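Local coordinates for uncharacterized peroxidase-related protein (Silicibacter sp., PDB 2PFX), which is probably an AhpD-like oxidoreductase of the carboxymuconolactone decarboxylase family, related to enzymes that reduce alkyl hydroperoxides, at the interface of chains A and B. Residues are numbered along the deposited sequence; one frame, centred on the assembly and turned at random. Chains: chain A/B, Uncharacterized peroxidase-related protein.

Contact 1 and contact 2 are two ends of one two-fold symmetric interface, showing overlapping parts of the same pocket; the centres of their C-alpha atoms lie about 28 Å apart. Each is built around a tryptophan from helix 155-178: B:Trp159 enters chain A in contact 1, A:Trp159 chain B in contact 2. A:Leu13, A:Ala43 and A:Val174 in contact 1 have B:Leu13, B:Ala43 and B:Val174 as counterparts. Helix 155-178 thus offers its tryptophan near the start and receives the partner's near the end. The reciprocal exchange suggests a stable dimer within the deposited six-chain assembly, although the structure alone does not show which oligomer forms in solution.

Contact 1: the interface of chains A and B. Residues chain A 9, 11, 13, 43, 174, 177-178, 180; chain B 158-159, 162-163.
B:Trp159 enters chain A between A:Ala43, A:Val174, A:Thr178 and A:Met180, a knob-in-pocket arrangement in which one large aromatic side chain carries much of a subunit contact. With CG anti to the backbone N (chi1 -180°), the indole extends away from helix 155-178 of its own chain. The tight part lies around its six-membered ring. The methyl CB of A:Ala43 is 3.8 Å from CH2 of B:Trp159. A:Met180, present as selenomethionine, brings its terminal methyl CE to the ring edge, in plane, at 4.0 Å from CH2 of B:Trp159. The methyl CG2 of A:Thr178 lies 3.9 Å from CE3 of B:Trp159. That threonine has OG1 between its backbone N and carbonyl carbon (chi1 64°), from where OG1 hydrogen-bonds A:Val174 O one helical turn back at 2.9 Å, fixing the rotation that presents CG2 to the indole.

One indole face meets the carbonyl of A:Ala43 toward the rim. The opposite face carries ND2 of B:Asn163, held there by a nearly straight hydrogen bond (171° at H) to B:Trp159 O, with ND2 at 3.0 Å from that oxygen. A:Val174 divides its branches, turning CG1 to the indole rim and to B:Asn163 ND2, and CG2 to the carbonyl O of B:Ala162, 3.6 Å away.

Toward the N-terminal loop of chain A the contact is less well defined. A:Leu13 sets CD1 3.5 Å from B:Trp159 CB, but this leucine is poorly ordered and its closeness carries little weight. A:Leu11 spreads its two methyls between B:Trp159 and B:Ile158 in more distant contacts. The loop is tied locally where A:Leu11 N donates to the hydroxyl OG1 of A:Thr9 at 3.0 Å.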
# COMPACT_ATOMS: atom_id res chain seq x y z
N THR A 9 14.40 -3.35 26.75
CA THR A 9 13.29 -3.77 25.91
C THR A 9 12.11 -4.20 26.79
O THR A 9 12.25 -4.21 28.01
CB THR A 9 13.62 -4.93 24.96
OG1 THR A 9 13.75 -6.15 25.70
CG2 THR A 9 14.98 -4.72 24.30
N LEU A 11 11.13 -7.22 26.70
CA LEU A 11 11.38 -8.64 26.94
C LEU A 11 12.07 -8.91 28.26
O LEU A 11 12.96 -8.18 28.67
CB LEU A 11 12.24 -9.22 25.80
CG LEU A 11 11.56 -9.21 24.42
CD1 LEU A 11 12.42 -9.96 23.43
CD2 LEU A 11 10.15 -9.80 24.42
N LEU A 13 14.74 -10.42 29.46
CA LEU A 13 15.96 -11.04 28.98
C LEU A 13 17.11 -10.50 29.84
O LEU A 13 17.85 -9.66 29.31
CB LEU A 13 16.20 -10.83 27.49
CG LEU A 13 15.91 -12.02 26.57
CD1 LEU A 13 16.08 -11.66 25.11
CD2 LEU A 13 16.80 -13.22 26.89
N ALA A 43 20.72 -4.72 25.48
CA ALA A 43 19.78 -5.71 24.98
C ALA A 43 20.49 -6.98 24.55
O ALA A 43 20.00 -8.08 24.81
CB ALA A 43 18.93 -5.12 23.85
N VAL A 174 14.15 -5.24 14.81
CA VAL A 174 14.40 -5.82 16.12
C VAL A 174 13.97 -4.86 17.21
O VAL A 174 13.31 -5.21 18.20
CB VAL A 174 15.89 -6.17 16.23
CG1 VAL A 174 16.22 -6.58 17.67
CG2 VAL A 174 16.27 -7.27 15.24
N ALA A 177 10.14 -4.49 17.24
CA ALA A 177 9.42 -5.69 17.65
C ALA A 177 9.58 -5.98 19.14
O ALA A 177 8.73 -6.64 19.74
CB ALA A 177 9.89 -6.90 16.85
N THR A 178 10.68 -5.52 19.74
CA THR A 178 10.91 -5.82 21.15
C THR A 178 10.59 -4.67 22.09
O THR A 178 10.81 -4.76 23.31
CB THR A 178 12.36 -6.28 21.37
OG1 THR A 178 13.28 -5.22 21.07
CG2 THR A 178 12.67 -7.46 20.46
N MSE A 180 12.17 -1.84 22.16
CA MSE A 180 13.46 -1.34 22.63
C MSE A 180 13.40 0.16 22.86
O MSE A 180 12.98 0.94 22.00
CB MSE A 180 14.56 -1.67 21.63
CG MSE A 180 15.95 -1.43 22.17
SE MSE A 180 17.25 -1.81 20.82
CE MSE A 180 17.05 -3.71 20.89
N ILE B 158 11.50 -15.21 21.51
CA ILE B 158 10.98 -14.05 20.76
C ILE B 158 12.11 -13.19 20.23
O ILE B 158 12.12 -12.73 19.08
CB ILE B 158 10.01 -13.25 21.66
CG1 ILE B 158 8.77 -14.08 22.02
CG2 ILE B 158 9.60 -11.94 21.00
CD1 ILE B 158 7.84 -13.35 22.98
N TRP B 159 13.11 -12.97 21.07
CA TRP B 159 14.32 -12.28 20.66
C TRP B 159 14.98 -12.92 19.44
O TRP B 159 15.38 -12.22 18.51
CB TRP B 159 15.35 -12.29 21.79
CG TRP B 159 16.64 -11.59 21.45
CD1 TRP B 159 17.83 -12.14 21.10
CD2 TRP B 159 16.83 -10.17 21.43
NE1 TRP B 159 18.76 -11.15 20.87
CE2 TRP B 159 18.17 -9.94 21.06
CE3 TRP B 159 15.99 -9.09 21.69
CZ2 TRP B 159 18.67 -8.65 20.95
CZ3 TRP B 159 16.50 -7.81 21.58
CH2 TRP B 159 17.83 -7.61 21.21
N ALA B 162 12.88 -12.41 16.38
CA ALA B 162 13.06 -11.02 15.97
C ALA B 162 14.40 -10.84 15.27
O ALA B 162 14.47 -10.16 14.24
CB ALA B 162 12.93 -10.08 17.15
N ASN B 163 15.45 -11.45 15.80
CA ASN B 163 16.76 -11.23 15.15
C ASN B 163 16.89 -11.97 13.83
O ASN B 163 17.45 -11.46 12.84
CB ASN B 163 17.89 -11.58 16.14
CG ASN B 163 18.20 -10.37 17.00
OD1 ASN B 163 19.10 -9.59 16.68
ND2 ASN B 163 17.45 -10.16 18.06

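Contact 2: the interface of chains A and B. Residues chain A 156, 159-160; chain B 13, 43-44, 46, 50, 174.
The six-membered ring of A:Trp159 drives its edge into the face of B:Tyr44, in an aromatic cluster joining two chains of the carboxymuconolactone decarboxylase family. The ring planes stand 75° apart, and CZ2 of A:Trp159 sits over the centre of the tyrosine ring, 3.4 Å from B:Tyr44 CE2. B:Phe46 makes a second edge-to-face pair, its plane perpendicular to that of the indole five-membered ring: its CZ comes to 3.7 Å from A:Trp159 CD1, while its CE1 stands over the indole face. B:Leu13 lays CD1 on that same face, 3.6 Å from A:Trp159 CE3, although this leucine is poorly ordered. Off the rim of that face, the methyl CB of B:Ala43 meets A:Trp159 CH2. An alanine in place of A:Trp159 would probably open a gap between B:Tyr44 and B:Phe46 and leave both rings without the indole they pack against.

Next to the indole, A:Arg156 bends at chi2 (59°) and lays its aliphatic CD against the phenylalanine, 3.5 Å from B:Phe46 CE2. Its guanidinium then approaches B:Lys50 tip to tip, with the lysine CE above one face and 3.6 Å from A:Arg156 NH2. In the outer shell, A:Arg156 grips the carboxylate of A:Asp160 side-on, one nitrogen to each oxygen. A:Arg156 NE donates to A:Asp160 OD1 at 3.0 Å, and NH2 forms a salt bridge to OD2 of A:Asp160, which is met on its syn lone pair. The carboxylate would partly offset the arginine charge beside the lysine. A water extends the network across the interface, 2.7 Å from A:Asp160 OD1 and 3.0 Å from B:Lys50 NZ.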
# COMPACT_ATOMS: atom_id res chain seq x y z
N ARG A 156 32.14 0.02 -4.84
CA ARG A 156 32.36 -0.26 -3.43
C ARG A 156 31.44 0.62 -2.61
O ARG A 156 30.90 0.22 -1.59
CB ARG A 156 33.83 -0.05 -3.10
CG ARG A 156 34.18 -0.04 -1.64
CD ARG A 156 33.85 -1.29 -0.81
NE ARG A 156 33.68 -0.73 0.55
CZ ARG A 156 34.64 -0.47 1.42
NH1 ARG A 156 35.91 -0.74 1.18
NH2 ARG A 156 34.34 0.06 2.60
N TRP A 159 27.94 -0.77 -2.58
CA TRP A 159 27.92 -1.89 -1.64
C TRP A 159 27.75 -1.42 -0.20
O TRP A 159 26.98 -1.95 0.61
CB TRP A 159 29.20 -2.71 -1.74
CG TRP A 159 29.26 -3.84 -0.76
CD1 TRP A 159 29.90 -3.88 0.44
CD2 TRP A 159 28.63 -5.13 -0.92
NE1 TRP A 159 29.71 -5.10 1.05
CE2 TRP A 159 28.93 -5.88 0.22
CE3 TRP A 159 27.84 -5.70 -1.92
CZ2 TRP A 159 28.47 -7.18 0.40
CZ3 TRP A 159 27.38 -6.99 -1.77
CH2 TRP A 159 27.71 -7.71 -0.61
N ASP A 160 28.53 -0.39 0.16
CA ASP A 160 28.40 0.20 1.48
C ASP A 160 27.03 0.82 1.71
O ASP A 160 26.47 0.70 2.79
CB ASP A 160 29.49 1.26 1.66
CG ASP A 160 30.89 0.71 1.82
OD1 ASP A 160 31.00 -0.54 1.83
OD2 ASP A 160 31.87 1.51 1.92
N LEU B 13 33.35 -5.84 -7.69
CA LEU B 13 33.92 -5.96 -6.36
C LEU B 13 34.84 -7.18 -6.32
O LEU B 13 34.56 -8.17 -5.64
CB LEU B 13 32.79 -6.14 -5.35
CG LEU B 13 32.06 -4.99 -4.71
CD1 LEU B 13 30.86 -5.52 -3.92
CD2 LEU B 13 32.98 -4.19 -3.81
N ALA B 43 30.69 -12.45 -2.36
CA ALA B 43 30.42 -11.02 -2.46
C ALA B 43 31.06 -10.25 -1.32
O ALA B 43 31.46 -9.11 -1.54
CB ALA B 43 28.94 -10.72 -2.50
N TYR B 44 31.11 -10.83 -0.12
CA TYR B 44 31.68 -10.11 1.01
C TYR B 44 33.20 -10.29 1.06
O TYR B 44 33.91 -9.50 1.69
CB TYR B 44 31.12 -10.54 2.37
CG TYR B 44 29.75 -9.94 2.63
CD1 TYR B 44 28.59 -10.56 2.17
CD2 TYR B 44 29.64 -8.76 3.34
CE1 TYR B 44 27.35 -9.98 2.42
CE2 TYR B 44 28.41 -8.18 3.59
CZ TYR B 44 27.27 -8.81 3.14
OH TYR B 44 26.04 -8.21 3.40
N PHE B 46 35.62 -9.68 -0.75
CA PHE B 46 36.63 -8.70 -1.14
C PHE B 46 37.29 -8.05 0.07
O PHE B 46 38.33 -7.39 -0.02
CB PHE B 46 36.02 -7.60 -2.04
CG PHE B 46 35.11 -6.66 -1.27
CD1 PHE B 46 33.80 -7.04 -1.02
CD2 PHE B 46 35.53 -5.42 -0.83
CE1 PHE B 46 32.96 -6.20 -0.32
CE2 PHE B 46 34.70 -4.57 -0.11
CZ PHE B 46 33.41 -4.97 0.14
N LYS B 50 34.70 -7.65 6.62
CA LYS B 50 33.28 -7.60 6.31
C LYS B 50 32.75 -9.02 6.24
O LYS B 50 31.66 -9.33 6.73
CB LYS B 50 33.02 -6.87 4.99
CG LYS B 50 33.55 -5.44 4.99
CD LYS B 50 33.13 -4.62 3.78
CE LYS B 50 33.36 -3.13 3.94
NZ LYS B 50 32.67 -2.51 5.11
N VAL B 174 20.21 -6.26 0.65
CA VAL B 174 21.54 -6.26 0.05
C VAL B 174 21.55 -7.08 -1.23
O VAL B 174 22.13 -6.76 -2.27
CB VAL B 174 22.56 -6.83 1.05
CG1 VAL B 174 23.94 -6.95 0.40
CG2 VAL B 174 22.65 -5.98 2.31
O HOH W 1 30.00 -1.99 3.83